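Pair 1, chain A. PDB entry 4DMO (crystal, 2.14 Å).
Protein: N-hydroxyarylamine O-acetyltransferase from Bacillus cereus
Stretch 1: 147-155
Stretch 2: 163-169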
# COMPACT_ATOMS: atom_id res chain seq x y z
N ALA A 147 -3.99 -11.49 8.85
CA ALA A 147 -5.19 -12.04 8.21
C ALA A 147 -5.10 -12.08 6.67
O ALA A 147 -5.94 -12.73 6.01
CB ALA A 147 -6.39 -11.24 8.63
N THR A 148 -4.13 -11.37 6.08
CA THR A 148 -4.02 -11.42 4.61
C THR A 148 -3.05 -12.53 4.15
O THR A 148 -3.02 -12.87 2.98
CB THR A 148 -3.57 -10.08 4.02
OG1 THR A 148 -2.19 -9.83 4.35
CG2 THR A 148 -4.44 -8.95 4.55
N GLY A 149 -2.29 -13.10 5.08
CA GLY A 149 -1.36 -14.16 4.71
C GLY A 149 -0.10 -14.08 5.51
O GLY A 149 -0.04 -13.32 6.48
N ASP A 150 0.92 -14.87 5.12
CA ASP A 150 2.21 -14.87 5.83
C ASP A 150 3.26 -14.09 5.04
O ASP A 150 3.26 -14.16 3.82
CB ASP A 150 2.70 -16.31 6.03
CG ASP A 150 1.98 -17.03 7.16
OD1 ASP A 150 0.74 -16.90 7.27
OD2 ASP A 150 2.68 -17.72 7.95
N TYR A 151 4.17 -13.38 5.72
CA TYR A 151 5.15 -12.52 5.05
C TYR A 151 6.51 -12.61 5.69
O TYR A 151 6.61 -12.66 6.90
CB TYR A 151 4.70 -11.05 5.07
CG TYR A 151 3.39 -10.84 4.38
CD1 TYR A 151 2.19 -11.06 5.04
CD2 TYR A 151 3.35 -10.46 3.05
CE1 TYR A 151 0.97 -10.86 4.40
CE2 TYR A 151 2.13 -10.28 2.39
CZ TYR A 151 0.95 -10.47 3.09
OH TYR A 151 -0.25 -10.31 2.45
N ARG A 152 7.57 -12.61 4.87
CA ARG A 152 8.93 -12.64 5.39
C ARG A 152 9.88 -12.05 4.37
O ARG A 152 9.64 -12.10 3.15
CB ARG A 152 9.37 -14.08 5.74
CG ARG A 152 9.94 -14.85 4.55
CD ARG A 152 10.23 -16.34 4.84
NE ARG A 152 10.44 -17.10 3.60
CZ ARG A 152 10.57 -18.43 3.54
NH1 ARG A 152 10.53 -19.17 4.65
NH2 ARG A 152 10.72 -19.04 2.36
N ILE A 153 10.99 -11.55 4.87
CA ILE A 153 12.01 -10.99 4.00
C ILE A 153 13.17 -11.96 3.85
O ILE A 153 13.54 -12.62 4.81
CB ILE A 153 12.54 -9.69 4.59
CG1 ILE A 153 11.44 -8.61 4.55
CG2 ILE A 153 13.81 -9.26 3.86
CD1 ILE A 153 11.87 -7.33 5.19
N ARG A 154 13.75 -12.05 2.66
CA ARG A 154 14.99 -12.78 2.49
C ARG A 154 15.95 -11.96 1.68
O ARG A 154 15.55 -11.26 0.74
CB ARG A 154 14.75 -14.16 1.85
CG ARG A 154 13.99 -15.12 2.75
CD ARG A 154 14.26 -16.60 2.37
NE ARG A 154 13.62 -16.98 1.10
CZ ARG A 154 14.27 -17.21 -0.05
NH1 ARG A 154 15.59 -17.10 -0.13
NH2 ARG A 154 13.59 -17.52 -1.14
N LYS A 155 17.21 -11.98 2.08
CA LYS A 155 18.26 -11.40 1.27
C LYS A 155 18.44 -12.33 0.09
O LYS A 155 18.72 -13.51 0.25
CB LYS A 155 19.56 -11.27 2.08
CG LYS A 155 20.53 -10.22 1.55
CD LYS A 155 21.84 -10.22 2.37
CE LYS A 155 22.71 -9.00 2.09
NZ LYS A 155 23.14 -8.94 0.66
N TYR A 163 16.91 -7.79 -2.24
CA TYR A 163 16.08 -8.40 -1.19
C TYR A 163 14.74 -8.78 -1.79
O TYR A 163 14.40 -8.39 -2.90
CB TYR A 163 15.85 -7.45 -0.02
CG TYR A 163 17.02 -7.31 0.93
CD1 TYR A 163 17.09 -8.09 2.07
CD2 TYR A 163 18.03 -6.39 0.70
CE1 TYR A 163 18.13 -7.98 2.95
CE2 TYR A 163 19.08 -6.25 1.59
CZ TYR A 163 19.12 -7.05 2.72
OH TYR A 163 20.15 -6.98 3.63
N ILE A 164 13.98 -9.56 -1.06
CA ILE A 164 12.68 -9.98 -1.53
C ILE A 164 11.71 -10.02 -0.38
O ILE A 164 12.09 -10.26 0.77
CB ILE A 164 12.69 -11.37 -2.21
CG1 ILE A 164 12.98 -12.49 -1.20
CG2 ILE A 164 13.69 -11.42 -3.38
CD1 ILE A 164 12.94 -13.92 -1.85
N LEU A 165 10.45 -9.75 -0.73
CA LEU A 165 9.34 -9.98 0.17
C LEU A 165 8.56 -11.17 -0.34
O LEU A 165 7.99 -11.14 -1.44
CB LEU A 165 8.42 -8.77 0.23
CG LEU A 165 7.29 -9.06 1.20
CD1 LEU A 165 7.82 -9.06 2.61
CD2 LEU A 165 6.14 -8.10 1.03
N GLU A 166 8.58 -12.23 0.46
CA GLU A 166 7.90 -13.45 0.15
C GLU A 166 6.63 -13.54 0.96
O GLU A 166 6.51 -12.97 2.03
CB GLU A 166 8.78 -14.65 0.50
CG GLU A 166 9.60 -15.19 -0.64
CD GLU A 166 10.57 -16.24 -0.18
OE1 GLU A 166 11.00 -16.16 0.99
OE2 GLU A 166 10.88 -17.17 -0.96
N MET A 167 5.68 -14.30 0.47
CA MET A 167 4.41 -14.40 1.14
C MET A 167 3.67 -15.70 0.81
O MET A 167 3.89 -16.34 -0.24
CB MET A 167 3.52 -13.23 0.74
CG MET A 167 3.01 -13.32 -0.71
SD MET A 167 2.26 -11.79 -1.34
CE MET A 167 1.85 -12.24 -3.04
N ARG A 168 2.74 -16.04 1.68
CA ARG A 168 1.80 -17.08 1.35
C ARG A 168 0.43 -16.84 1.98
O ARG A 168 0.35 -16.27 3.08
CB ARG A 168 2.39 -18.43 1.75
CG ARG A 168 2.81 -18.51 3.18
CD ARG A 168 3.66 -19.77 3.39
NE ARG A 168 3.07 -20.78 4.28
CZ ARG A 168 3.20 -20.79 5.60
NH1 ARG A 168 3.87 -19.83 6.21
NH2 ARG A 168 2.64 -21.75 6.31
N LYS A 169 -0.62 -17.26 1.27
CA LYS A 169 -1.97 -17.41 1.84
C LYS A 169 -2.79 -16.14 1.78
O LYS A 169 -4.01 -16.19 1.92
CB LYS A 169 -1.88 -17.86 3.30
CG LYS A 169 -1.18 -19.20 3.57
CD LYS A 169 -0.89 -19.30 5.09
CE LYS A 169 -0.70 -20.72 5.59
NZ LYS A 169 -0.36 -20.69 7.04

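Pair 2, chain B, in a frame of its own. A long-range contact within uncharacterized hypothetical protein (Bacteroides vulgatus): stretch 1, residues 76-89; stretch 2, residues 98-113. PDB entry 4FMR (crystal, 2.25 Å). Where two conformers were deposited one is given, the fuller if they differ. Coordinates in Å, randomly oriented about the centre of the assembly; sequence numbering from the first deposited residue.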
# COMPACT_ATOMS: atom_id res chain seq x y z
N ASN B 76 12.68 -2.05 -3.37
CA ASN B 76 12.68 -1.88 -1.92
C ASN B 76 13.60 -0.73 -1.51
O ASN B 76 14.76 -0.73 -1.90
CB ASN B 76 13.13 -3.19 -1.23
CG ASN B 76 13.34 -3.08 0.27
OD1 ASN B 76 12.52 -2.51 1.01
ND2 ASN B 76 14.44 -3.63 0.76
N THR B 77 13.09 0.22 -0.72
CA THR B 77 13.87 1.30 -0.10
C THR B 77 13.63 1.09 1.40
O THR B 77 12.93 0.15 1.78
CB THR B 77 13.47 2.69 -0.65
OG1 THR B 77 12.17 3.03 -0.16
CG2 THR B 77 13.50 2.77 -2.19
N GLY B 78 14.10 1.98 2.26
CA GLY B 78 13.79 1.86 3.68
C GLY B 78 12.35 2.24 3.98
O GLY B 78 11.79 1.79 4.98
N LEU B 79 11.73 3.05 3.10
CA LEU B 79 10.36 3.50 3.32
C LEU B 79 9.31 2.55 2.77
O LEU B 79 8.21 2.53 3.31
CB LEU B 79 10.13 4.88 2.66
CG LEU B 79 10.82 6.08 3.31
CD1 LEU B 79 10.45 7.34 2.59
CD2 LEU B 79 10.46 6.21 4.81
N PHE B 80 9.60 1.83 1.70
CA PHE B 80 8.58 0.96 1.09
C PHE B 80 9.16 -0.14 0.22
O PHE B 80 10.28 -0.03 -0.27
CB PHE B 80 7.62 1.80 0.19
CG PHE B 80 8.28 2.47 -1.00
CD1 PHE B 80 8.52 1.76 -2.18
CD2 PHE B 80 8.74 3.78 -0.92
CE1 PHE B 80 9.24 2.34 -3.23
CE2 PHE B 80 9.40 4.38 -2.00
CZ PHE B 80 9.66 3.65 -3.14
N ARG B 81 8.32 -1.12 -0.07
CA ARG B 81 8.53 -2.12 -1.09
C ARG B 81 7.38 -1.95 -2.10
O ARG B 81 6.21 -1.83 -1.72
CB ARG B 81 8.64 -3.54 -0.55
CG ARG B 81 8.88 -4.61 -1.63
CD ARG B 81 7.56 -5.13 -2.14
NE ARG B 81 7.73 -6.39 -2.87
CZ ARG B 81 6.72 -7.17 -3.23
NH1 ARG B 81 5.47 -6.82 -2.95
NH2 ARG B 81 6.96 -8.33 -3.82
N GLY B 82 7.73 -1.91 -3.39
CA GLY B 82 6.77 -1.78 -4.47
C GLY B 82 6.95 -2.86 -5.51
O GLY B 82 8.07 -3.37 -5.72
N VAL B 83 5.85 -3.20 -6.17
CA VAL B 83 5.80 -4.12 -7.29
C VAL B 83 4.55 -3.78 -8.12
O VAL B 83 3.50 -3.44 -7.56
CB VAL B 83 5.88 -5.64 -6.87
CG1 VAL B 83 4.60 -6.14 -6.19
CG2 VAL B 83 6.25 -6.54 -8.06
N ALA B 84 4.66 -3.87 -9.45
CA ALA B 84 3.52 -3.71 -10.37
C ALA B 84 2.52 -4.85 -10.16
O ALA B 84 2.91 -6.02 -9.94
CB ALA B 84 4.00 -3.69 -11.82
N GLN B 85 1.22 -4.52 -10.25
CA GLN B 85 0.12 -5.49 -10.15
C GLN B 85 -0.87 -5.22 -11.28
O GLN B 85 -0.90 -4.10 -11.81
CB GLN B 85 -0.59 -5.41 -8.78
CG GLN B 85 0.30 -5.56 -7.56
CD GLN B 85 0.31 -6.96 -7.05
OE1 GLN B 85 1.13 -7.77 -7.43
NE2 GLN B 85 -0.60 -7.27 -6.15
N PHE B 86 -1.73 -6.20 -11.58
CA PHE B 86 -2.75 -6.11 -12.64
C PHE B 86 -4.17 -6.20 -12.09
O PHE B 86 -4.43 -6.88 -11.11
CB PHE B 86 -2.54 -7.25 -13.67
CG PHE B 86 -1.15 -7.25 -14.26
CD1 PHE B 86 -0.71 -6.18 -15.05
CD2 PHE B 86 -0.26 -8.29 -14.00
CE1 PHE B 86 0.58 -6.18 -15.59
CE2 PHE B 86 1.02 -8.30 -14.56
CZ PHE B 86 1.43 -7.24 -15.35
N ARG B 87 -5.10 -5.47 -12.74
CA ARG B 87 -6.52 -5.55 -12.38
C ARG B 87 -7.29 -6.11 -13.55
O ARG B 87 -6.89 -5.94 -14.70
CB ARG B 87 -7.12 -4.20 -11.97
CG ARG B 87 -6.56 -3.56 -10.71
CD ARG B 87 -7.44 -2.40 -10.26
NE ARG B 87 -6.68 -1.30 -9.66
CZ ARG B 87 -6.35 -1.21 -8.37
NH1 ARG B 87 -6.68 -2.18 -7.53
NH2 ARG B 87 -5.66 -0.17 -7.93
N GLY B 88 -8.39 -6.79 -13.24
CA GLY B 88 -9.28 -7.34 -14.24
C GLY B 88 -8.90 -8.70 -14.76
O GLY B 88 -7.74 -9.12 -14.68
N VAL B 89 -9.90 -9.35 -15.34
CA VAL B 89 -9.88 -10.67 -15.96
C VAL B 89 -9.17 -10.62 -17.33
O VAL B 89 -9.30 -9.62 -18.06
CB VAL B 89 -11.37 -11.15 -16.12
CG1 VAL B 89 -11.50 -12.44 -16.92
CG2 VAL B 89 -12.06 -11.29 -14.77
N ALA B 98 -9.21 -1.50 -22.06
CA ALA B 98 -10.48 -0.96 -21.58
C ALA B 98 -11.00 -1.67 -20.30
O ALA B 98 -11.86 -1.11 -19.62
CB ALA B 98 -11.53 -1.06 -22.69
N THR B 99 -10.47 -2.88 -19.99
CA THR B 99 -10.92 -3.62 -18.80
C THR B 99 -9.75 -3.92 -17.86
O THR B 99 -9.98 -4.09 -16.66
CB THR B 99 -11.65 -4.92 -19.19
OG1 THR B 99 -10.79 -5.75 -19.96
CG2 THR B 99 -12.95 -4.65 -19.94
N ASN B 100 -8.51 -3.96 -18.37
CA ASN B 100 -7.33 -4.22 -17.55
C ASN B 100 -6.55 -2.97 -17.30
O ASN B 100 -6.49 -2.08 -18.16
CB ASN B 100 -6.43 -5.27 -18.22
CG ASN B 100 -7.09 -6.58 -18.52
OD1 ASN B 100 -7.19 -6.98 -19.68
ND2 ASN B 100 -7.53 -7.29 -17.47
N SER B 101 -5.92 -2.92 -16.13
CA SER B 101 -5.09 -1.81 -15.70
C SER B 101 -3.92 -2.29 -14.85
O SER B 101 -3.91 -3.40 -14.30
CB SER B 101 -5.91 -0.76 -14.94
OG SER B 101 -6.51 -1.27 -13.76
N ILE B 102 -2.90 -1.43 -14.78
CA ILE B 102 -1.70 -1.57 -13.99
C ILE B 102 -1.79 -0.60 -12.83
O ILE B 102 -2.29 0.51 -12.98
CB ILE B 102 -0.42 -1.31 -14.86
CG1 ILE B 102 -0.40 -2.11 -16.18
CG2 ILE B 102 0.89 -1.47 -14.04
CD1 ILE B 102 0.66 -1.57 -17.23
N TYR B 103 -1.29 -1.02 -11.67
CA TYR B 103 -1.10 -0.19 -10.49
C TYR B 103 0.14 -0.72 -9.81
O TYR B 103 0.65 -1.79 -10.17
CB TYR B 103 -2.34 -0.14 -9.56
CG TYR B 103 -2.62 -1.42 -8.82
CD1 TYR B 103 -3.34 -2.46 -9.41
CD2 TYR B 103 -2.20 -1.60 -7.50
CE1 TYR B 103 -3.63 -3.64 -8.72
CE2 TYR B 103 -2.46 -2.77 -6.80
CZ TYR B 103 -3.20 -3.78 -7.40
OH TYR B 103 -3.46 -4.93 -6.70
N VAL B 104 0.64 0.04 -8.86
CA VAL B 104 1.79 -0.37 -8.07
C VAL B 104 1.28 -0.58 -6.66
O VAL B 104 0.69 0.33 -6.06
CB VAL B 104 2.98 0.64 -8.16
CG1 VAL B 104 4.11 0.28 -7.20
CG2 VAL B 104 3.50 0.74 -9.58
N SER B 105 1.49 -1.76 -6.16
CA SER B 105 1.15 -2.11 -4.78
C SER B 105 2.32 -1.72 -3.87
O SER B 105 3.46 -2.10 -4.16
CB SER B 105 0.86 -3.60 -4.66
OG SER B 105 0.29 -3.81 -3.39
N LEU B 106 2.05 -0.95 -2.81
CA LEU B 106 3.11 -0.49 -1.94
C LEU B 106 2.91 -0.95 -0.52
O LEU B 106 1.80 -0.96 -0.01
CB LEU B 106 3.23 1.05 -1.99
CG LEU B 106 3.58 1.66 -3.36
CD1 LEU B 106 3.12 3.05 -3.43
CD2 LEU B 106 5.10 1.58 -3.65
N THR B 107 4.01 -1.38 0.11
CA THR B 107 3.96 -1.82 1.50
C THR B 107 5.06 -1.07 2.27
O THR B 107 6.05 -0.66 1.66
CB THR B 107 4.03 -3.36 1.64
OG1 THR B 107 3.73 -3.68 3.00
CG2 THR B 107 5.39 -3.94 1.27
N GLN B 108 4.88 -0.87 3.59
CA GLN B 108 5.87 -0.15 4.40
C GLN B 108 7.22 -0.92 4.44
O GLN B 108 7.25 -2.16 4.44
CB GLN B 108 5.34 0.08 5.83
CG GLN B 108 5.05 -1.21 6.63
CD GLN B 108 4.55 -0.96 8.04
OE1 GLN B 108 3.75 -0.06 8.29
NE2 GLN B 108 4.98 -1.78 8.98
N GLY B 109 8.32 -0.17 4.41
CA GLY B 109 9.66 -0.73 4.47
C GLY B 109 10.20 -0.76 5.89
O GLY B 109 9.51 -0.39 6.84
N LYS B 110 11.47 -1.16 6.02
CA LYS B 110 12.17 -1.32 7.29
C LYS B 110 12.24 -0.02 8.12
O LYS B 110 12.07 -0.09 9.33
CB LYS B 110 13.60 -1.85 7.06
CG LYS B 110 14.21 -2.40 8.35
CD LYS B 110 15.71 -2.66 8.29
CE LYS B 110 16.17 -3.12 9.66
NZ LYS B 110 17.61 -3.52 9.64
N ALA B 111 12.52 1.14 7.49
CA ALA B 111 12.64 2.43 8.20
C ALA B 111 11.33 2.79 8.90
O ALA B 111 11.38 3.30 10.02
CB ALA B 111 13.04 3.55 7.24
N LEU B 112 10.18 2.45 8.28
CA LEU B 112 8.88 2.70 8.87
C LEU B 112 8.59 1.72 9.97
O LEU B 112 8.12 2.14 11.03
CB LEU B 112 7.76 2.70 7.82
CG LEU B 112 7.84 3.87 6.81
CD1 LEU B 112 6.68 3.82 5.82
CD2 LEU B 112 7.93 5.22 7.53
N ARG B 113 8.95 0.43 9.78
CA ARG B 113 8.73 -0.59 10.81
C ARG B 113 9.53 -0.24 12.11
O ARG B 113 8.98 -0.35 13.21
CB ARG B 113 9.10 -1.98 10.29
CG ARG B 113 8.75 -3.08 11.31
CD ARG B 113 9.30 -4.45 10.98
NE ARG B 113 10.76 -4.47 10.85
CZ ARG B 113 11.62 -4.68 11.84
NH1 ARG B 113 11.18 -4.82 13.09
NH2 ARG B 113 12.92 -4.71 11.61
O HOH W 1 12.68 -2.46 3.61
O HOH W 2 4.09 -4.34 -2.23
O HOH W 3 -2.51 -6.67 -4.51
O HOH W 4 -4.59 -6.99 -8.33
O HOH W 5 -5.70 0.37 -11.71

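Pair 1 and pair 2 are built on the same frame: two neighbouring antiparallel strands, whose central 14 residues superpose with an RMSD of 0.6 Å. The match runs A:Asp150 on B:Arg81, A:Arg152 on B:Val83 and A:Arg154 on B:Gln85 along one strand, and A:Arg168 on B:Thr107, A:Glu166 on B:Ser105 and A:Ile164 on B:Tyr103 along the other. These are the hydrogen-bonded pairs, and the backbone rule is common to both: A:Glu166 N donates to A:Arg152 O at 2.9 Å, and B:Ser105 N to B:Val83 O at 3.0 Å. Because side chains alternate along a strand, these pairs share one face of the sheet, and the central non-hydrogen-bonded pairs, A:Tyr151 with A:Met167 and A:Ile153 with A:Leu165, B:Gly82 with B:Leu106 and B:Ala84 with B:Val104, take the other.

On the face of the hydrogen-bonded pairs, pair 1 spends charge. A:Glu166 sits between two arginines: its OE1 accepts from A:Arg152 NE at 2.8 Å and from A:Arg154 NE at 2.7 Å, while its OE2 takes A:Arg154 NH2 at 2.7 Å. One carboxylate thus ties together two alternate residues of the facing strand. Further along, A:Asp150 OD2 forms a salt bridge with A:Arg168 NH1 at 3.0 Å.

Pair 2 fills the matching face with an aromatic layer and water. B:Tyr103, where pair 1 has A:Ile164, is sandwiched: B:Gln85 CB lies over one face, 3.7 Å from the ring centroid, and the guanidinium of B:Arg87 stacks flat on the opposite face, with B:Arg87 CZ also 3.7 Å from that centroid. Where pair 1 has A:Glu166, pair 2 has B:Ser105, whose CB packs 3.5 Å from B:Gln85 CG, while its OG is hydrogen-bonded elsewhere in the structure. Water bridges B:Arg81 NH1, at 2.9 Å, to B:Ser105 O, at 3.0 Å.

The other face is largely apolar in both pairs, but its bulk is distributed differently. In pair 1 the A:Tyr151 ring packs against its partner, A:Tyr151 CD2 lying 3.6 Å from A:Met167 CB. Its match, B:Gly82, has no side chain, and a CB there would be 3.0 Å from B:Leu106 CD2, a tight fit. B:Leu106 CD2 instead packs on B:Phe80 CD1 at 3.7 Å. Next along, A:Ile153 CG1 meets A:Leu165 CD1 at 4.1 Å, where pair 2 sets the smaller B:Ala84 opposite B:Val104.

The design lesson is that the backbone fixes which residues face each other, yet allows different chemistry at many matched positions: a shared carboxylate or a sandwiched ring can occupy one face, and differently sized apolar partners the other.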